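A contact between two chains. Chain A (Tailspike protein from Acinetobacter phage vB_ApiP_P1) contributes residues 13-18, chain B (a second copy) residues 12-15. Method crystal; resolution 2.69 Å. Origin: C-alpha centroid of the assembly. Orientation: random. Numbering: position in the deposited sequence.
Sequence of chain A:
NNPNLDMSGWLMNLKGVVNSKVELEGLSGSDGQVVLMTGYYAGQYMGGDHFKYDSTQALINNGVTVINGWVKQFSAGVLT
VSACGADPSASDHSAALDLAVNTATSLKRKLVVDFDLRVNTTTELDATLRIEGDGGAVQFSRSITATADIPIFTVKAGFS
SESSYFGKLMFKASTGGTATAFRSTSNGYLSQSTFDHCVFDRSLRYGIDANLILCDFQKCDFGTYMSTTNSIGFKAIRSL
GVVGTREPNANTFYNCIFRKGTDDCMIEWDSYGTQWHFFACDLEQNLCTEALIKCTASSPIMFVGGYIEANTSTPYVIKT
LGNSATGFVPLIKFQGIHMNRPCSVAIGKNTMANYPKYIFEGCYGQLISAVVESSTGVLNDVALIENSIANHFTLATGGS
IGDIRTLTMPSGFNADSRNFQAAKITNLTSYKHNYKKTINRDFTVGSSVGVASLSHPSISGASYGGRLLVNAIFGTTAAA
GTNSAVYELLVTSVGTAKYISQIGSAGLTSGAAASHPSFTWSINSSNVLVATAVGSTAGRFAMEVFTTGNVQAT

Chain A 13-18: NLKGVV
Chain B 12-15: MNLK

This is a small, mainly apolar contact between two copies of the same segment, in which backbones cross closely at a glycine and leucine, valine and selenomethionine side chains fill the space around the crossing. It buries 271 Å² over both sides, and no clear hydrogen bond spans it.

The chains do not pair as a sheet. Chain A runs from loop into a strand that includes V17(A) and V18(A), while chain B has no regular structure here, and the end-to-end directions of the touching parts differ by 121°. The closest register pair is G16(A) and N13(B), whose CA atoms lie 4.2 Å apart. L14 and K15 repeat their backbone in both copies, with phi/psi of -71/132° and -70/-46°. G16(A) then opens to a nearly extended 170/-168°, and V17(A) and V18(A) follow at -130/136° and -122/157°. In chain B, N13(B) is extended at -140/162°.

The crossing depends on the bare CA of G16(A). That atom sits 3.3 Å from O of M12(B), and a CB built on it in ideal geometry would fall 2.4 Å from the same oxygen, a clash. The rule to read here is that close backbone approach is bought with a missing side chain. Beside it, O of K15(A) lies 3.4 Å from OD1 of N13(B); the amide of N13(B) is probably turned over in the model, so the nature of this polar approach stays open. The CA-to-CB bond of N13(B) points away from chain A, yet the side chain, with chi1 m at -73°, brings its end nearer.

V17(A), with chi1 m at -66°, has the largest covered area, 81 Å². Its CG2 packs 3.5 Å from CE of the selenomethionine M12(B) and also lies 3.5 Å from O of N13(B), while its CG1 is 4.4 Å from CB of L14(B). One compact, branched side chain thus meets three successive residues. M12(B) reaches it with chi1 -135°, between wells, then chi2 t at -173° and chi3 p at 85°.

The two copies of L14 share the tp rotamer, near -175° and 66°, but do not meet symmetrically: CD2 of L14(A) touches CB of L14(B) at 3.7 Å. The CA-to-CB bond points toward the partner in L14(A) and sideways in L14(B). Both lysines, t, t, t, p along the chain, direct CA-to-CB away, and neither side chain comes within 6 Å of the other stretch.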

ATOM      1  N   ASN A  13       4.162 -61.413 -11.387  1.00104.80           N
ATOM      2  CA  ASN A  13       4.502 -61.357  -9.975  1.00 99.05           C
ATOM      3  C   ASN A  13       5.615 -60.346  -9.734  1.00 88.34           C
ATOM      4  O   ASN A  13       6.328 -59.938 -10.656  1.00 87.79           O
ATOM      5  CB  ASN A  13       4.943 -62.732  -9.460  1.00102.00           C
ATOM      6  CG  ASN A  13       3.787 -63.699  -9.314  1.00111.54           C
ATOM      7  OD1 ASN A  13       2.653 -63.296  -9.057  1.00117.77           O
ATOM      8  ND2 ASN A  13       4.069 -64.986  -9.478  1.00113.93           N
ATOM      9  N   LEU A  14       5.755 -59.942  -8.473  1.00 86.80           N
ATOM     10  CA  LEU A  14       6.844 -59.053  -8.091  1.00 80.86           C
ATOM     11  C   LEU A  14       8.161 -59.814  -8.148  1.00 83.23           C
ATOM     12  O   LEU A  14       8.270 -60.925  -7.620  1.00 95.06           O
ATOM     13  CB  LEU A  14       6.605 -58.494  -6.689  1.00 81.29           C
ATOM     14  CG  LEU A  14       7.603 -57.459  -6.161  1.00 78.29           C
ATOM     15  CD1 LEU A  14       7.527 -56.179  -6.966  1.00 71.06           C
ATOM     16  CD2 LEU A  14       7.354 -57.177  -4.689  1.00 80.68           C
ATOM     17  N   LYS A  15       9.167 -59.220  -8.792  1.00 72.66           N
ATOM     18  CA  LYS A  15      10.434 -59.923  -8.961  1.00 75.98           C
ATOM     19  C   LYS A  15      11.175 -60.052  -7.636  1.00 78.55           C
ATOM     20  O   LYS A  15      11.674 -61.130  -7.294  1.00 87.00           O
ATOM     21  CB  LYS A  15      11.300 -59.213 -10.002  1.00 73.04           C
ATOM     22  CG  LYS A  15      12.666 -59.849 -10.187  1.00 74.98           C
ATOM     23  CD  LYS A  15      13.426 -59.227 -11.341  1.00 75.12           C
ATOM     24  CE  LYS A  15      14.794 -59.866 -11.491  1.00 74.61           C
ATOM     25  NZ  LYS A  15      14.699 -61.305 -11.854  1.00 74.10           N
ATOM     26  N   GLY A  16      11.250 -58.967  -6.876  1.00 71.22           N
ATOM     27  CA  GLY A  16      11.947 -58.996  -5.609  1.00 71.72           C
ATOM     28  C   GLY A  16      12.107 -57.593  -5.062  1.00 80.70           C
ATOM     29  O   GLY A  16      11.475 -56.645  -5.534  1.00 65.95           O
ATOM     30  N   VAL A  17      12.949 -57.487  -4.038  1.00 79.83           N
ATOM     31  CA  VAL A  17      13.232 -56.218  -3.381  1.00 65.97           C
ATOM     32  C   VAL A  17      14.742 -56.035  -3.293  1.00 74.66           C
ATOM     33  O   VAL A  17      15.477 -56.977  -2.979  1.00 81.76           O
ATOM     34  CB  VAL A  17      12.584 -56.138  -1.982  1.00 67.33           C
ATOM     35  CG1 VAL A  17      11.069 -56.134  -2.098  1.00 67.77           C
ATOM     36  CG2 VAL A  17      13.038 -57.294  -1.117  1.00 81.33           C
ATOM     37  N   VAL A  18      15.203 -54.823  -3.596  1.00 72.03           N
ATOM     38  CA  VAL A  18      16.606 -54.455  -3.474  1.00 71.05           C
ATOM     39  C   VAL A  18      16.698 -53.264  -2.528  1.00 71.90           C
ATOM     40  O   VAL A  18      15.734 -52.520  -2.332  1.00 73.69           O
ATOM     41  CB  VAL A  18      17.258 -54.136  -4.836  1.00 67.90           C
ATOM     42  CG1 VAL A  18      17.088 -55.307  -5.790  1.00 64.35           C
ATOM     43  CG2 VAL A  18      16.657 -52.880  -5.433  1.00 68.01           C
TER
HETATM   44  N   MSE B  12      16.345 -60.832  -3.003  1.00113.25           N
HETATM   45  CA  MSE B  12      15.364 -61.074  -1.953  1.00115.78           C
HETATM   46  C   MSE B  12      13.950 -61.058  -2.519  1.00113.86           C
HETATM   47  O   MSE B  12      13.760 -60.954  -3.730  1.00116.99           O
HETATM   48  CB  MSE B  12      15.496 -60.031  -0.841  1.00119.76           C
HETATM   49  CG  MSE B  12      15.461 -60.612   0.562  1.00125.85           C
HETATM   50 SE   MSE B  12      15.422 -59.247   1.955  1.00129.32          SE
HETATM   51  CE  MSE B  12      13.504 -58.914   1.991  1.00125.36           C
ATOM     52  N   ASN B  13      12.960 -61.156  -1.634  1.00111.74           N
ATOM     53  CA  ASN B  13      11.558 -61.148  -2.027  1.00108.19           C
ATOM     54  C   ASN B  13      10.765 -60.316  -1.029  1.00 99.79           C
ATOM     55  O   ASN B  13      11.225 -60.036   0.080  1.00 97.46           O
ATOM     56  CB  ASN B  13      10.978 -62.568  -2.079  1.00114.49           C
ATOM     57  CG  ASN B  13      11.481 -63.366  -3.263  1.00120.06           C
ATOM     58  OD1 ASN B  13      11.790 -62.811  -4.317  1.00119.61           O
ATOM     59  ND2 ASN B  13      11.570 -64.682  -3.094  1.00122.74           N
ATOM     60  N   LEU B  14       9.563 -59.916  -1.436  1.00 89.55           N
ATOM     61  CA  LEU B  14       8.671 -59.228  -0.514  1.00 80.60           C
ATOM     62  C   LEU B  14       8.155 -60.228   0.513  1.00 78.89           C
ATOM     63  O   LEU B  14       7.705 -61.321   0.155  1.00 78.42           O
ATOM     64  CB  LEU B  14       7.510 -58.581  -1.267  1.00 74.95           C
ATOM     65  CG  LEU B  14       6.556 -57.731  -0.423  1.00 72.02           C
ATOM     66  CD1 LEU B  14       7.262 -56.494   0.116  1.00 70.50           C
ATOM     67  CD2 LEU B  14       5.326 -57.343  -1.227  1.00 69.91           C
ATOM     68  N   LYS B  15       8.218 -59.859   1.794  1.00 75.29           N
ATOM     69  CA  LYS B  15       7.820 -60.799   2.837  1.00 68.56           C
ATOM     70  C   LYS B  15       6.315 -61.041   2.823  1.00 75.82           C
ATOM     71  O   LYS B  15       5.862 -62.188   2.901  1.00 80.46           O
ATOM     72  CB  LYS B  15       8.278 -60.300   4.207  1.00 68.31           C
ATOM     73  CG  LYS B  15       7.819 -61.182   5.355  1.00 69.84           C
ATOM     74  CD  LYS B  15       8.417 -60.757   6.682  1.00 69.89           C
ATOM     75  CE  LYS B  15       7.907 -61.638   7.812  1.00 81.32           C
ATOM     76  NZ  LYS B  15       8.340 -63.054   7.660  1.00 84.06           N
TER